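Sugar-binding transport ATP-binding protein (Pyrococcus horikoshii, PDB 1V43) probably hydrolyses ATP to drive sugar uptake, as the nucleotide-binding subunit of an ABC-type transporter. Local coordinates at residues E167-L172 with A179-I184; Y197-H200 with E204-T207. All blocks are in the same frame, centred on the assembly; numbering follows the deposited sequence.

Contact 1: E167-L172 with A179-I184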
ATOM      1  N   GLU A 167      16.098   4.728  -4.239  1.00 26.84           N
ATOM      2  CA  GLU A 167      14.703   5.089  -3.981  1.00 28.63           C
ATOM      3  C   GLU A 167      14.300   6.287  -4.848  1.00 31.82           C
ATOM      4  O   GLU A 167      13.844   7.307  -4.343  1.00 34.34           O
ATOM      5  CB  GLU A 167      14.559   5.443  -2.494  1.00 33.51           C
ATOM      6  CG  GLU A 167      13.162   5.325  -1.912  1.00 39.94           C
ATOM      7  CD  GLU A 167      12.759   3.880  -1.628  1.00 38.53           C
ATOM      8  OE1 GLU A 167      11.979   3.310  -2.414  1.00 39.44           O
ATOM      9  OE2 GLU A 167      13.232   3.316  -0.617  1.00 39.75           O
ATOM     10  N   PRO A 168      14.432   6.155  -6.171  1.00 32.00           N
ATOM     11  CA  PRO A 168      14.113   7.203  -7.148  1.00 32.37           C
ATOM     12  C   PRO A 168      12.652   7.595  -7.223  1.00 35.06           C
ATOM     13  O   PRO A 168      12.321   8.651  -7.748  1.00 37.27           O
ATOM     14  CB  PRO A 168      14.563   6.593  -8.487  1.00 25.47           C
ATOM     15  CG  PRO A 168      15.261   5.303  -8.117  1.00 31.41           C
ATOM     16  CD  PRO A 168      14.608   4.868  -6.853  1.00 29.05           C
ATOM     17  N   LEU A 169      11.782   6.743  -6.699  1.00 34.86           N
ATOM     18  CA  LEU A 169      10.350   6.981  -6.793  1.00 35.56           C
ATOM     19  C   LEU A 169       9.604   7.268  -5.491  1.00 37.48           C
ATOM     20  O   LEU A 169       8.376   7.289  -5.485  1.00 34.22           O
ATOM     21  CB  LEU A 169       9.718   5.762  -7.468  1.00 24.80           C
ATOM     22  CG  LEU A 169       9.718   5.554  -8.992  1.00 40.53           C
ATOM     23  CD1 LEU A 169      10.795   6.339  -9.712  1.00 28.12           C
ATOM     24  CD2 LEU A 169       9.851   4.077  -9.241  1.00 29.17           C
ATOM     25  N   SER A 170      10.333   7.487  -4.403  1.00 38.89           N
ATOM     26  CA  SER A 170       9.720   7.719  -3.094  1.00 47.75           C
ATOM     27  C   SER A 170       8.635   8.796  -2.993  1.00 49.18           C
ATOM     28  O   SER A 170       7.705   8.658  -2.195  1.00 52.50           O
ATOM     29  CB  SER A 170      10.807   8.002  -2.043  1.00 40.78           C
ATOM     30  OG  SER A 170      11.542   9.171  -2.357  1.00 50.48           O
ATOM     31  N   ASN A 171       8.741   9.852  -3.790  1.00 51.13           N
ATOM     32  CA  ASN A 171       7.751  10.930  -3.732  1.00 61.83           C
ATOM     33  C   ASN A 171       6.859  11.040  -4.974  1.00 59.87           C
ATOM     34  O   ASN A 171       6.853  12.073  -5.646  1.00 63.01           O
ATOM     35  CB  ASN A 171       8.458  12.273  -3.503  1.00 65.64           C
ATOM     36  CG  ASN A 171       9.527  12.200  -2.421  1.00 72.16           C
ATOM     37  OD1 ASN A 171       9.245  11.873  -1.265  1.00 73.94           O
ATOM     38  ND2 ASN A 171      10.765  12.507  -2.797  1.00 72.98           N
ATOM     39  N   LEU A 172       6.117   9.977  -5.277  1.00 55.95           N
ATOM     40  CA  LEU A 172       5.213   9.937  -6.432  1.00 52.37           C
ATOM     41  C   LEU A 172       3.876   9.289  -6.038  1.00 53.62           C
ATOM     42  O   LEU A 172       3.849   8.372  -5.218  1.00 54.63           O
ATOM     43  CB  LEU A 172       5.852   9.149  -7.589  1.00 45.13           C
ATOM     44  CG  LEU A 172       6.969   9.799  -8.419  1.00 47.28           C
ATOM     45  CD1 LEU A 172       8.153  10.149  -7.541  1.00 54.81           C
ATOM     46  CD2 LEU A 172       7.403   8.856  -9.519  1.00 34.12           C
ATOM     47  N   ALA A 179       3.419   3.138 -12.767  1.00 28.76           N
ATOM     48  CA  ALA A 179       3.749   3.430 -14.158  1.00 31.94           C
ATOM     49  C   ALA A 179       5.270   3.608 -14.322  1.00 30.06           C
ATOM     50  O   ALA A 179       5.847   3.156 -15.307  1.00 30.59           O
ATOM     51  CB  ALA A 179       3.004   4.693 -14.624  1.00 31.00           C
ATOM     52  N   MET A 180       5.911   4.268 -13.360  1.00 31.43           N
ATOM     53  CA  MET A 180       7.361   4.469 -13.408  1.00 31.39           C
ATOM     54  C   MET A 180       8.136   3.141 -13.216  1.00 31.55           C
ATOM     55  O   MET A 180       9.125   2.896 -13.912  1.00 33.23           O
ATOM     56  CB  MET A 180       7.805   5.486 -12.347  1.00 22.49           C
ATOM     57  CG  MET A 180       7.577   6.956 -12.714  1.00 31.74           C
ATOM     58  SD  MET A 180       8.048   7.395 -14.423  1.00 38.15           S
ATOM     59  CE  MET A 180       9.778   7.006 -14.412  1.00 29.63           C
ATOM     60  N   ARG A 181       7.697   2.295 -12.282  1.00 28.98           N
ATOM     61  CA  ARG A 181       8.353   1.001 -12.062  1.00 23.82           C
ATOM     62  C   ARG A 181       8.415   0.258 -13.383  1.00 28.58           C
ATOM     63  O   ARG A 181       9.482  -0.177 -13.812  1.00 31.21           O
ATOM     64  CB  ARG A 181       7.580   0.154 -11.056  1.00 23.72           C
ATOM     65  CG  ARG A 181       7.683   0.647  -9.628  1.00 24.38           C
ATOM     66  CD  ARG A 181       6.724  -0.073  -8.724  1.00 21.88           C
ATOM     67  NE  ARG A 181       6.673   0.558  -7.415  1.00 29.79           N
ATOM     68  CZ  ARG A 181       5.666   0.399  -6.564  1.00 29.64           C
ATOM     69  NH1 ARG A 181       4.635  -0.373  -6.897  1.00 24.00           N
ATOM     70  NH2 ARG A 181       5.677   1.022  -5.394  1.00 22.71           N
ATOM     71  N   ALA A 182       7.261   0.129 -14.033  1.00 27.79           N
ATOM     72  CA  ALA A 182       7.179  -0.554 -15.314  1.00 28.89           C
ATOM     73  C   ALA A 182       8.062   0.123 -16.353  1.00 27.05           C
ATOM     74  O   ALA A 182       8.779  -0.545 -17.095  1.00 28.37           O
ATOM     75  CB  ALA A 182       5.732  -0.592 -15.803  1.00 35.18           C
ATOM     76  N   GLU A 183       7.986   1.445 -16.429  1.00 26.36           N
ATOM     77  CA  GLU A 183       8.792   2.203 -17.383  1.00 22.30           C
ATOM     78  C   GLU A 183      10.293   1.915 -17.173  1.00 20.27           C
ATOM     79  O   GLU A 183      10.990   1.521 -18.090  1.00 24.63           O
ATOM     80  CB  GLU A 183       8.510   3.694 -17.198  1.00 25.34           C
ATOM     81  CG  GLU A 183       9.288   4.617 -18.115  1.00 38.13           C
ATOM     82  CD  GLU A 183       9.005   4.364 -19.574  1.00 43.58           C
ATOM     83  OE1 GLU A 183       7.940   3.776 -19.878  1.00 46.64           O
ATOM     84  OE2 GLU A 183       9.839   4.762 -20.421  1.00 50.38           O
ATOM     85  N   ILE A 184      10.777   2.083 -15.948  1.00 19.75           N
ATOM     86  CA  ILE A 184      12.181   1.834 -15.655  1.00 22.84           C
ATOM     87  C   ILE A 184      12.614   0.379 -15.946  1.00 24.13           C
ATOM     88  O   ILE A 184      13.632   0.159 -16.611  1.00 19.15           O
ATOM     89  CB  ILE A 184      12.499   2.251 -14.200  1.00 24.25           C
ATOM     90  CG1 ILE A 184      12.537   3.784 -14.128  1.00 23.45           C
ATOM     91  CG2 ILE A 184      13.839   1.638 -13.722  1.00 17.35           C
ATOM     92  CD1 ILE A 184      12.472   4.360 -12.720  1.00 28.29           C
TER
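Leu169 reaches from its loop to the side of helix 174-191 and lands on Met180. From CB the chain branches at CG, and contact begins there: Leu169 CG is 3.9 Å from Met180 CB, and the two methyls part around this methylene. Leu169 CD1 meets the end of Ile184 tip to tip, its distance to Ile184 CD1 being 4.0 Å. Leu169 CD2 lies 4.1 Å from Arg181 CG, on the aliphatic part of that side chain. A short, forked leucine suits the place because it fills the groove between three helix residues. Arg181 runs extended past this methyl, and its NE makes a salt bridge with Glu204 OE1. From farther along the loop, Leu172 crosses Met180 at about a right angle, with Leu172 CD2 3.7 Å from Met180 CG. Bends at chi2 (-44°) and chi3 (-61°) then turn the flexible thioether away from the loop; Gln148 of helix 147-156 touches Met180, Leu169 and Leu172 alike. The type I turn from Glu167 to Ser170 presents Leu169 to the helix. Such packing is consistent with the part of an ABC ATPase where the chain leaves the presumed Walker B strand and passes through the probable D-loop into the next helix.

Contact 2: Y197-H200 with E204-T207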
ATOM      1  N   TYR A 197      19.549  -1.348  -7.696  1.00 19.62           N
ATOM      2  CA  TYR A 197      18.439  -0.512  -7.253  1.00 23.53           C
ATOM      3  C   TYR A 197      18.127  -0.662  -5.771  1.00 23.93           C
ATOM      4  O   TYR A 197      17.835  -1.759  -5.299  1.00 20.63           O
ATOM      5  CB  TYR A 197      17.218  -0.911  -8.082  1.00 22.24           C
ATOM      6  CG  TYR A 197      16.036   0.022  -8.078  1.00 23.51           C
ATOM      7  CD1 TYR A 197      15.781   0.860  -9.174  1.00 27.53           C
ATOM      8  CD2 TYR A 197      15.114   0.005  -7.035  1.00 31.98           C
ATOM      9  CE1 TYR A 197      14.628   1.647  -9.230  1.00 22.85           C
ATOM     10  CE2 TYR A 197      13.954   0.786  -7.082  1.00 30.06           C
ATOM     11  CZ  TYR A 197      13.724   1.598  -8.183  1.00 27.24           C
ATOM     12  OH  TYR A 197      12.577   2.334  -8.233  1.00 26.54           O
ATOM     13  N   VAL A 198      18.175   0.454  -5.052  1.00 22.84           N
ATOM     14  CA  VAL A 198      17.910   0.462  -3.621  1.00 24.75           C
ATOM     15  C   VAL A 198      16.498   0.925  -3.253  1.00 27.55           C
ATOM     16  O   VAL A 198      16.063   2.002  -3.670  1.00 23.66           O
ATOM     17  CB  VAL A 198      18.898   1.388  -2.897  1.00 23.80           C
ATOM     18  CG1 VAL A 198      18.413   1.637  -1.465  1.00 22.27           C
ATOM     19  CG2 VAL A 198      20.291   0.776  -2.906  1.00 26.27           C
ATOM     20  N   THR A 199      15.790   0.111  -2.474  1.00 25.51           N
ATOM     21  CA  THR A 199      14.450   0.465  -2.008  1.00 25.08           C
ATOM     22  C   THR A 199      14.083  -0.275  -0.729  1.00 30.53           C
ATOM     23  O   THR A 199      14.580  -1.368  -0.471  1.00 29.82           O
ATOM     24  CB  THR A 199      13.341   0.167  -3.055  1.00 32.86           C
ATOM     25  OG1 THR A 199      12.090   0.637  -2.545  1.00 25.60           O
ATOM     26  CG2 THR A 199      13.208  -1.345  -3.329  1.00 22.51           C
ATOM     27  N   HIS A 200      13.212   0.324   0.076  1.00 30.22           N
ATOM     28  CA  HIS A 200      12.765  -0.315   1.307  1.00 29.14           C
ATOM     29  C   HIS A 200      11.336  -0.807   1.064  1.00 23.00           C
ATOM     30  O   HIS A 200      10.698  -1.376   1.950  1.00 30.30           O
ATOM     31  CB  HIS A 200      12.776   0.688   2.463  1.00 36.46           C
ATOM     32  CG  HIS A 200      11.665   1.691   2.394  1.00 50.20           C
ATOM     33  ND1 HIS A 200      10.353   1.363   2.659  1.00 57.27           N
ATOM     34  CD2 HIS A 200      11.660   2.994   2.026  1.00 49.79           C
ATOM     35  CE1 HIS A 200       9.585   2.420   2.453  1.00 58.68           C
ATOM     36  NE2 HIS A 200      10.354   3.422   2.067  1.00 53.82           N
ATOM     37  N   GLU A 204       7.714  -2.816  -4.631  1.00 26.04           N
ATOM     38  CA  GLU A 204       8.519  -2.253  -5.719  1.00 27.42           C
ATOM     39  C   GLU A 204       9.660  -3.221  -6.037  1.00 25.84           C
ATOM     40  O   GLU A 204       9.968  -3.480  -7.194  1.00 21.45           O
ATOM     41  CB  GLU A 204       9.077  -0.887  -5.304  1.00 22.48           C
ATOM     42  CG  GLU A 204       9.858  -0.132  -6.388  1.00 23.28           C
ATOM     43  CD  GLU A 204       9.887   1.376  -6.121  1.00 30.84           C
ATOM     44  OE1 GLU A 204       8.795   1.976  -6.079  1.00 26.29           O
ATOM     45  OE2 GLU A 204      10.983   1.957  -5.954  1.00 35.30           O
ATOM     46  N   ALA A 205      10.273  -3.765  -4.997  1.00 24.14           N
ATOM     47  CA  ALA A 205      11.360  -4.711  -5.190  1.00 31.50           C
ATOM     48  C   ALA A 205      10.882  -5.922  -6.013  1.00 27.01           C
ATOM     49  O   ALA A 205      11.512  -6.286  -6.992  1.00 22.35           O
ATOM     50  CB  ALA A 205      11.902  -5.151  -3.839  1.00 21.71           C
ATOM     51  N   MET A 206       9.761  -6.522  -5.619  1.00 24.47           N
ATOM     52  CA  MET A 206       9.208  -7.679  -6.320  1.00 25.24           C
ATOM     53  C   MET A 206       8.848  -7.358  -7.761  1.00 25.15           C
ATOM     54  O   MET A 206       8.897  -8.218  -8.636  1.00 26.03           O
ATOM     55  CB  MET A 206       7.962  -8.185  -5.593  1.00 27.65           C
ATOM     56  CG  MET A 206       8.238  -8.867  -4.255  1.00 27.36           C
ATOM     57  SD  MET A 206       9.027 -10.459  -4.496  1.00 24.86           S
ATOM     58  CE  MET A 206       7.612 -11.492  -4.824  1.00 23.20           C
ATOM     59  N   THR A 207       8.476  -6.109  -8.004  1.00 23.40           N
ATOM     60  CA  THR A 207       8.089  -5.650  -9.336  1.00 19.05           C
ATOM     61  C   THR A 207       9.269  -5.424 -10.258  1.00 24.50           C
ATOM     62  O   THR A 207       9.199  -5.700 -11.459  1.00 25.13           O
ATOM     63  CB  THR A 207       7.363  -4.299  -9.289  1.00 19.62           C
ATOM     64  OG1 THR A 207       6.247  -4.373  -8.392  1.00 27.35           O
ATOM     65  CG2 THR A 207       6.904  -3.911 -10.677  1.00 20.69           C
TER
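Tyr197 stretches across to Glu204, its CG anti to the backbone N (chi1 -165°), and the hydroxyl donates a hydrogen bond from Tyr197 OH to Glu204 OE2 of 2.8 Å. Glu204 OE2 lies at the edge of the ring and in its plane, 3.4 Å from Tyr197 CE2. Ring and carboxylate are turned 73° apart, and the hydroxyl reaches OE2 from above the carboxylate plane, 59° out of it. The other oxygen, OE1, which holds Arg181, also makes a salt bridge to Arg177 of helix 174-191. A phenylalanine here would probably leave OE2 without its hydroxyl donor and the carboxylate freer to turn. Val198 points the opposite way, against helix 50-58, which follows the P-loop; strand 194-199 is thus an inner strand of the P-loop ATPase core, covered on both faces. Thr199 divides its two branches. Thr199 OG1 is bound by Glu167 OE1 and Asp201 N, and stays 3.8 Å from Glu204 OE2, while Thr199 CG2 rests 4.1 Å from Ala205 CB, where a small alanine lets helix 202-208 approach the strand. At His200, probably the H-loop histidine of ABC ATPases, the strand has ended and the backbone N is held by Glu167 OE2.

Overall arrangement
Contacts 1 and 2 follow one another along the chain, their centres about 10 Å apart, and meet where the loop leaves strand 162-166 beside the end of strand 194-199. Glu167 N lies 2.8 Å from Val198 O, a probable hydrogen bond that carries the pairing of the parallel strands one residue into the loop. Further on, the same leucine that packs on helix 174-191 turns CD2 towards contact 2: Leu169 CD2 is 3.4 Å from Tyr197 OH. Pro168 also packs on this tyrosine, so apolar loop residues sit beside the buried polar cluster. The side chain of Thr199 is about 6 Å from that of Lys50, an ATP-binding residue, whereas contact 1 lies away from the ATP-binding residues.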